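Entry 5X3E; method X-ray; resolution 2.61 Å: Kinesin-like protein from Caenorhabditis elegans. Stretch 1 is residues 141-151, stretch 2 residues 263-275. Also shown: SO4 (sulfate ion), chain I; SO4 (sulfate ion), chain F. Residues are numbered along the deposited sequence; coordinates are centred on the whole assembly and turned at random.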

ATOM      1  N   LEU A 141      -9.557   3.030  -2.310  1.00 39.84           N
ATOM      2  CA  LEU A 141      -8.365   3.342  -3.093  1.00 44.02           C
ATOM      3  C   LEU A 141      -7.860   2.132  -3.857  1.00 50.26           C
ATOM      4  O   LEU A 141      -7.494   2.238  -5.033  1.00 64.43           O
ATOM      5  CB  LEU A 141      -7.254   3.843  -2.177  1.00 55.11           C
ATOM      6  CG  LEU A 141      -7.601   5.013  -1.273  1.00 59.23           C
ATOM      7  CD1 LEU A 141      -6.480   5.264  -0.283  1.00 43.15           C
ATOM      8  CD2 LEU A 141      -7.884   6.247  -2.117  1.00 66.12           C
ATOM      9  N   LEU A 142      -7.809   0.979  -3.200  1.00 40.73           N
ATOM     10  CA  LEU A 142      -7.099  -0.158  -3.775  1.00 63.70           C
ATOM     11  C   LEU A 142      -7.725  -0.627  -5.081  1.00 52.58           C
ATOM     12  O   LEU A 142      -7.003  -0.698  -6.091  1.00 42.49           O
ATOM     13  CB  LEU A 142      -6.998  -1.273  -2.728  1.00 59.44           C
ATOM     14  CG  LEU A 142      -6.193  -2.526  -3.041  1.00 60.52           C
ATOM     15  CD1 LEU A 142      -5.581  -3.043  -1.745  1.00 82.81           C
ATOM     16  CD2 LEU A 142      -7.069  -3.586  -3.687  1.00 53.08           C
ATOM     17  N   PRO A 143      -9.028  -0.936  -5.157  1.00 40.16           N
ATOM     18  CA  PRO A 143      -9.572  -1.382  -6.451  1.00 43.82           C
ATOM     19  C   PRO A 143      -9.504  -0.309  -7.520  1.00 49.40           C
ATOM     20  O   PRO A 143      -9.208  -0.621  -8.683  1.00 45.96           O
ATOM     21  CB  PRO A 143     -11.019  -1.764  -6.113  1.00 42.95           C
ATOM     22  CG  PRO A 143     -11.039  -1.949  -4.629  1.00 40.85           C
ATOM     23  CD  PRO A 143     -10.066  -0.951  -4.110  1.00 42.54           C
ATOM     24  N   ARG A 144      -9.751   0.955  -7.158  1.00 39.88           N
ATOM     25  CA  ARG A 144      -9.626   2.037  -8.131  1.00 42.31           C
ATOM     26  C   ARG A 144      -8.198   2.148  -8.644  1.00 44.84           C
ATOM     27  O   ARG A 144      -7.977   2.384  -9.839  1.00 49.30           O
ATOM     28  CB  ARG A 144     -10.078   3.363  -7.518  1.00 59.79           C
ATOM     29  CG  ARG A 144     -11.542   3.399  -7.110  1.00 62.04           C
ATOM     30  CD  ARG A 144     -11.906   4.743  -6.503  1.00 58.90           C
ATOM     31  NE  ARG A 144     -13.240   4.720  -5.913  1.00 64.95           N
ATOM     32  CZ  ARG A 144     -14.340   5.112  -6.545  1.00 63.44           C
ATOM     33  NH1 ARG A 144     -14.261   5.571  -7.787  1.00 53.55           N
ATOM     34  NH2 ARG A 144     -15.517   5.050  -5.935  1.00 58.29           N
ATOM     35  N   THR A 145      -7.216   2.012  -7.749  1.00 59.75           N
ATOM     36  CA  THR A 145      -5.821   2.018  -8.172  1.00 48.46           C
ATOM     37  C   THR A 145      -5.543   0.880  -9.148  1.00 46.19           C
ATOM     38  O   THR A 145      -4.914   1.083 -10.193  1.00 44.13           O
ATOM     39  CB  THR A 145      -4.896   1.930  -6.959  1.00 46.60           C
ATOM     40  OG1 THR A 145      -5.027   3.116  -6.168  1.00 51.74           O
ATOM     41  CG2 THR A 145      -3.458   1.803  -7.418  1.00 40.61           C
ATOM     42  N   LEU A 146      -6.004  -0.332  -8.824  1.00 44.27           N
ATOM     43  CA  LEU A 146      -5.834  -1.450  -9.748  1.00 43.11           C
ATOM     44  C   LEU A 146      -6.502  -1.167 -11.085  1.00 48.87           C
ATOM     45  O   LEU A 146      -5.937  -1.466 -12.145  1.00 64.43           O
ATOM     46  CB  LEU A 146      -6.397  -2.734  -9.142  1.00 45.58           C
ATOM     47  CG  LEU A 146      -5.668  -3.339  -7.944  1.00 39.78           C
ATOM     48  CD1 LEU A 146      -6.531  -4.430  -7.304  1.00 34.53           C
ATOM     49  CD2 LEU A 146      -4.302  -3.881  -8.372  1.00 32.53           C
ATOM     50  N   ASP A 147      -7.716  -0.609 -11.055  1.00 47.80           N
ATOM     51  CA  ASP A 147      -8.410  -0.242 -12.288  1.00 44.91           C
ATOM     52  C   ASP A 147      -7.575   0.717 -13.123  1.00 44.90           C
ATOM     53  O   ASP A 147      -7.313   0.469 -14.305  1.00 49.93           O
ATOM     54  CB  ASP A 147      -9.763   0.396 -11.959  1.00 51.49           C
ATOM     55  CG  ASP A 147     -10.809  -0.618 -11.553  1.00 59.74           C
ATOM     56  OD1 ASP A 147     -10.746  -1.771 -12.032  1.00 57.51           O
ATOM     57  OD2 ASP A 147     -11.704  -0.252 -10.759  1.00 73.54           O
ATOM     58  N   VAL A 148      -7.143   1.822 -12.516  1.00 45.79           N
ATOM     59  CA  VAL A 148      -6.455   2.871 -13.257  1.00 43.76           C
ATOM     60  C   VAL A 148      -5.111   2.380 -13.784  1.00 53.35           C
ATOM     61  O   VAL A 148      -4.714   2.722 -14.907  1.00 48.05           O
ATOM     62  CB  VAL A 148      -6.312   4.119 -12.372  1.00 43.76           C
ATOM     63  CG1 VAL A 148      -5.394   5.125 -13.017  1.00 40.13           C
ATOM     64  CG2 VAL A 148      -7.685   4.727 -12.128  1.00 42.04           C
ATOM     65  N   ILE A 149      -4.379   1.597 -12.982  1.00 40.83           N
ATOM     66  CA  ILE A 149      -3.118   1.020 -13.450  1.00 38.78           C
ATOM     67  C   ILE A 149      -3.346   0.223 -14.728  1.00 41.79           C
ATOM     68  O   ILE A 149      -2.701   0.464 -15.755  1.00 54.94           O
ATOM     69  CB  ILE A 149      -2.465   0.153 -12.354  1.00 43.83           C
ATOM     70  CG1 ILE A 149      -1.858   1.030 -11.256  1.00 37.76           C
ATOM     71  CG2 ILE A 149      -1.387  -0.761 -12.941  1.00 32.10           C
ATOM     72  CD1 ILE A 149      -1.503   0.255 -10.007  1.00 39.03           C
ATOM     73  N   PHE A 150      -4.276  -0.733 -14.687  1.00 37.79           N
ATOM     74  CA  PHE A 150      -4.515  -1.563 -15.863  1.00 41.70           C
ATOM     75  C   PHE A 150      -5.096  -0.763 -17.018  1.00 42.95           C
ATOM     76  O   PHE A 150      -4.883  -1.121 -18.180  1.00 46.69           O
ATOM     77  CB  PHE A 150      -5.428  -2.730 -15.502  1.00 42.27           C
ATOM     78  CG  PHE A 150      -4.714  -3.855 -14.828  1.00 42.06           C
ATOM     79  CD1 PHE A 150      -4.076  -4.829 -15.576  1.00 42.55           C
ATOM     80  CD2 PHE A 150      -4.651  -3.927 -13.450  1.00 52.28           C
ATOM     81  CE1 PHE A 150      -3.407  -5.861 -14.964  1.00 49.32           C
ATOM     82  CE2 PHE A 150      -3.982  -4.959 -12.828  1.00 52.39           C
ATOM     83  CZ  PHE A 150      -3.359  -5.929 -13.587  1.00 59.44           C
ATOM     84  N   ASN A 151      -5.827   0.317 -16.725  1.00 52.85           N
ATOM     85  CA  ASN A 151      -6.287   1.207 -17.787  1.00 44.35           C
ATOM     86  C   ASN A 151      -5.134   1.964 -18.434  1.00 46.41           C
ATOM     87  O   ASN A 151      -5.178   2.249 -19.635  1.00 51.66           O
ATOM     88  CB  ASN A 151      -7.311   2.202 -17.241  1.00 61.06           C
ATOM     89  CG  ASN A 151      -8.579   1.529 -16.775  1.00 59.84           C
ATOM     90  OD1 ASN A 151      -8.844   0.377 -17.119  1.00 53.47           O
ATOM     91  ND2 ASN A 151      -9.379   2.249 -15.991  1.00 48.95           N
ATOM     92  N   GLU A 263       1.321 -13.232 -10.658  1.00 41.28           N
ATOM     93  CA  GLU A 263       1.083 -12.496 -11.889  1.00 48.29           C
ATOM     94  C   GLU A 263      -0.408 -12.347 -12.130  1.00 44.25           C
ATOM     95  O   GLU A 263      -1.166 -13.316 -12.024  1.00 48.13           O
ATOM     96  CB  GLU A 263       1.740 -13.188 -13.079  1.00 49.80           C
ATOM     97  CG  GLU A 263       1.710 -12.343 -14.341  1.00 45.61           C
ATOM     98  CD  GLU A 263       2.570 -12.917 -15.439  1.00 53.32           C
ATOM     99  OE1 GLU A 263       2.993 -12.141 -16.321  1.00 48.88           O
ATOM    100  OE2 GLU A 263       2.835 -14.140 -15.416  1.00 58.48           O
ATOM    101  N   VAL A 264      -0.827 -11.123 -12.433  1.00 43.08           N
ATOM    102  CA  VAL A 264      -2.225 -10.794 -12.668  1.00 45.92           C
ATOM    103  C   VAL A 264      -2.321 -10.059 -13.998  1.00 50.11           C
ATOM    104  O   VAL A 264      -1.496  -9.185 -14.292  1.00 53.32           O
ATOM    105  CB  VAL A 264      -2.816  -9.957 -11.515  1.00 45.25           C
ATOM    106  CG1 VAL A 264      -3.040 -10.844 -10.304  1.00 41.84           C
ATOM    107  CG2 VAL A 264      -1.889  -8.802 -11.151  1.00 38.85           C
ATOM    108  N   SER A 265      -3.308 -10.435 -14.809  1.00 54.09           N
ATOM    109  CA  SER A 265      -3.483  -9.870 -16.136  1.00 63.93           C
ATOM    110  C   SER A 265      -4.538  -8.776 -16.189  1.00 64.64           C
ATOM    111  O   SER A 265      -4.650  -8.099 -17.216  1.00 72.21           O
ATOM    112  CB  SER A 265      -3.857 -10.975 -17.132  1.00 67.28           C
ATOM    113  OG  SER A 265      -2.767 -11.852 -17.339  1.00 72.21           O
ATOM    114  N   SER A 266      -5.309  -8.586 -15.123  1.00 53.40           N
ATOM    115  CA  SER A 266      -6.370  -7.592 -15.144  1.00 46.50           C
ATOM    116  C   SER A 266      -6.667  -7.119 -13.727  1.00 44.00           C
ATOM    117  O   SER A 266      -6.341  -7.789 -12.742  1.00 58.14           O
ATOM    118  CB  SER A 266      -7.637  -8.150 -15.805  1.00 49.50           C
ATOM    119  OG  SER A 266      -8.246  -9.143 -14.999  1.00 50.82           O
ATOM    120  N   SER A 267      -7.292  -5.938 -13.649  1.00 53.07           N
ATOM    121  CA  SER A 267      -7.780  -5.417 -12.375  1.00 62.06           C
ATOM    122  C   SER A 267      -8.668  -6.442 -11.694  1.00 63.28           C
ATOM    123  O   SER A 267      -8.597  -6.643 -10.475  1.00 51.95           O
ATOM    124  CB  SER A 267      -8.547  -4.114 -12.609  1.00 58.60           C
ATOM    125  OG  SER A 267      -8.854  -3.472 -11.389  1.00 83.36           O
ATOM    126  N   GLU A 268      -9.503  -7.113 -12.486  1.00 59.23           N
ATOM    127  CA  GLU A 268     -10.364  -8.171 -11.976  1.00 52.64           C
ATOM    128  C   GLU A 268      -9.563  -9.315 -11.369  1.00 63.11           C
ATOM    129  O   GLU A 268      -9.839  -9.749 -10.246  1.00 67.13           O
ATOM    130  CB  GLU A 268     -11.244  -8.680 -13.116  1.00 64.59           C
ATOM    131  CG  GLU A 268     -12.177  -9.778 -12.708  1.00 93.22           C
ATOM    132  CD  GLU A 268     -13.120  -9.361 -11.613  1.00112.25           C
ATOM    133  OE1 GLU A 268     -13.506  -8.173 -11.548  1.00123.09           O
ATOM    134  OE2 GLU A 268     -13.482 -10.236 -10.799  1.00117.16           O
ATOM    135  N   GLU A 269      -8.554  -9.807 -12.091  1.00 53.07           N
ATOM    136  CA  GLU A 269      -7.755 -10.913 -11.574  1.00 56.46           C
ATOM    137  C   GLU A 269      -6.991 -10.499 -10.321  1.00 61.02           C
ATOM    138  O   GLU A 269      -6.857 -11.288  -9.378  1.00 69.57           O
ATOM    139  CB  GLU A 269      -6.810 -11.426 -12.662  1.00 57.60           C
ATOM    140  CG  GLU A 269      -5.963 -12.610 -12.251  1.00 73.66           C
ATOM    141  CD  GLU A 269      -5.364 -13.334 -13.439  1.00 89.33           C
ATOM    142  OE1 GLU A 269      -5.476 -14.579 -13.496  1.00100.18           O
ATOM    143  OE2 GLU A 269      -4.789 -12.660 -14.320  1.00 79.32           O
ATOM    144  N   ALA A 270      -6.492  -9.259 -10.291  1.00 58.15           N
ATOM    145  CA  ALA A 270      -5.760  -8.774  -9.125  1.00 53.71           C
ATOM    146  C   ALA A 270      -6.655  -8.732  -7.897  1.00 49.75           C
ATOM    147  O   ALA A 270      -6.219  -9.054  -6.786  1.00 57.95           O
ATOM    148  CB  ALA A 270      -5.177  -7.388  -9.409  1.00 46.01           C
ATOM    149  N   LEU A 271      -7.911  -8.325  -8.079  1.00 58.47           N
ATOM    150  CA  LEU A 271      -8.854  -8.302  -6.970  1.00 42.63           C
ATOM    151  C   LEU A 271      -9.200  -9.704  -6.495  1.00 47.65           C
ATOM    152  O   LEU A 271      -9.455  -9.898  -5.301  1.00 57.21           O
ATOM    153  CB  LEU A 271     -10.119  -7.556  -7.380  1.00 46.43           C
ATOM    154  CG  LEU A 271      -9.998  -6.037  -7.320  1.00 58.89           C
ATOM    155  CD1 LEU A 271     -11.187  -5.375  -7.999  1.00 55.18           C
ATOM    156  CD2 LEU A 271      -9.888  -5.593  -5.871  1.00 48.55           C
ATOM    157  N   GLU A 272      -9.255 -10.684  -7.405  1.00 46.21           N
ATOM    158  CA  GLU A 272      -9.461 -12.068  -6.982  1.00 57.01           C
ATOM    159  C   GLU A 272      -8.324 -12.539  -6.090  1.00 51.50           C
ATOM    160  O   GLU A 272      -8.547 -13.246  -5.101  1.00 67.73           O
ATOM    161  CB  GLU A 272      -9.600 -12.990  -8.193  1.00 60.06           C
ATOM    162  CG  GLU A 272     -10.893 -12.822  -8.983  1.00 91.96           C
ATOM    163  CD  GLU A 272     -10.994 -13.781 -10.162  1.00109.11           C
ATOM    164  OE1 GLU A 272     -10.097 -14.638 -10.319  1.00102.50           O
ATOM    165  OE2 GLU A 272     -11.974 -13.677 -10.932  1.00118.85           O
ATOM    166  N   VAL A 273      -7.097 -12.141  -6.418  1.00 51.42           N
ATOM    167  CA  VAL A 273      -5.955 -12.488  -5.585  1.00 62.57           C
ATOM    168  C   VAL A 273      -6.039 -11.764  -4.248  1.00 62.16           C
ATOM    169  O   VAL A 273      -5.793 -12.359  -3.190  1.00 55.36           O
ATOM    170  CB  VAL A 273      -4.643 -12.179  -6.333  1.00 50.06           C
ATOM    171  CG1 VAL A 273      -3.449 -12.324  -5.413  1.00 44.95           C
ATOM    172  CG2 VAL A 273      -4.491 -13.116  -7.513  1.00 45.32           C
ATOM    173  N   PHE A 274      -6.405 -10.478  -4.270  1.00 48.78           N
ATOM    174  CA  PHE A 274      -6.549  -9.729  -3.024  1.00 52.59           C
ATOM    175  C   PHE A 274      -7.567 -10.384  -2.099  1.00 60.36           C
ATOM    176  O   PHE A 274      -7.339 -10.488  -0.889  1.00 65.30           O
ATOM    177  CB  PHE A 274      -6.934  -8.280  -3.320  1.00 52.77           C
ATOM    178  CG  PHE A 274      -7.284  -7.485  -2.092  1.00 53.24           C
ATOM    179  CD1 PHE A 274      -6.289  -6.899  -1.325  1.00 59.77           C
ATOM    180  CD2 PHE A 274      -8.604  -7.314  -1.710  1.00 46.29           C
ATOM    181  CE1 PHE A 274      -6.606  -6.163  -0.196  1.00 57.96           C
ATOM    182  CE2 PHE A 274      -8.925  -6.580  -0.584  1.00 52.61           C
ATOM    183  CZ  PHE A 274      -7.926  -6.004   0.173  1.00 56.90           C
ATOM    184  N   CYS A 275      -8.703 -10.820  -2.648  1.00 57.16           N
ATOM    185  CA  CYS A 275      -9.716 -11.464  -1.823  1.00 51.03           C
ATOM    186  C   CYS A 275      -9.220 -12.788  -1.258  1.00 60.03           C
ATOM    187  O   CYS A 275      -9.570 -13.146  -0.126  1.00 73.94           O
ATOM    188  CB  CYS A 275     -10.999 -11.660  -2.626  1.00 59.70           C
ATOM    189  SG  CYS A 275     -11.840 -10.110  -3.021  1.00 64.04           S
TER
HETATM  190  S   SO4 I 507       2.022 -16.887 -10.743  1.00116.03           S
HETATM  191  O1  SO4 I 507       2.138 -17.547 -12.041  1.00132.00           O
HETATM  192  O2  SO4 I 507       0.915 -15.940 -10.790  1.00119.50           O
HETATM  193  O3  SO4 I 507       1.751 -17.890  -9.717  1.00119.79           O
HETATM  194  O4  SO4 I 507       3.269 -16.184 -10.439  1.00101.36           O
HETATM  195  S   SO4 F 504      -2.663 -14.637 -20.213  1.00 66.71           S
HETATM  196  O1  SO4 F 504      -3.218 -15.427 -21.304  1.00 90.00           O
HETATM  197  O2  SO4 F 504      -3.022 -13.233 -20.376  1.00 45.44           O
HETATM  198  O3  SO4 F 504      -3.198 -15.144 -18.951  1.00 93.50           O
HETATM  199  O4  SO4 F 504      -1.210 -14.763 -20.234  1.00 84.01           O

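Residues 141-151 form a helix that continues later in the chain. Stretch 2 leaves a strand, passes through a short loop at Ser265 and Ser266, and enters a second helix at Ser267. The two helices run roughly antiparallel, at 147°, and their axes approach to 9.2 Å. The backbones come close at Leu146 and Ser267, whose CA atoms lie 5.1 Å apart. A small residue such as serine suits so tight a spot.

Ser267 also supplies the hydrogen bond between the stretches. Ser267 OG donates to Asp147 OD1 at 2.6 Å. The CA-to-CB bond of Asp147 points sideways, but the carboxylate comes nearer and reaches the hydroxyl. Both carboxylate oxygens also have partners elsewhere in the structure, so this buried acid is well satisfied.

The other contacts are mainly apolar. The two stretches bury 482 Å² between them, both sides summed, and Leu142, Leu146 and Ala270 are buried. Leu142, Leu146 and Phe150 recur at four-residue intervals, so all three point toward stretch 2. Leu142 CD2 sits over one face of the Phe274 ring, 4.2 Å from its centroid, in a CH-pi contact. Leu142 CD1 is 3.6 Å from Phe274 CE1. Leu146 CD2 meets Ala270 CB at 3.8 Å, and Leu146 CD1 lies 3.8 Å from Leu271 CG. Leu271 CD2 also packs on Pro143 CB at 4.0 Å.

Phe150 has the largest area covered by the other stretch. Its flat ring lies against the start of the second helix. Ser267 N and Ser266 CA are over one face, with Phe150 CD2 3.3 Å from Ser267 N. Val264 O is at the ring edge, and Phe150 CZ touches Val264 CG2 at 4.0 Å.

The turn that meets this ring is braced from within. Ser266 OG caps the helix by accepting from Glu269 N at 3.0 Å. Glu269 OE2 in return accepts from Ser265 N at 2.7 Å.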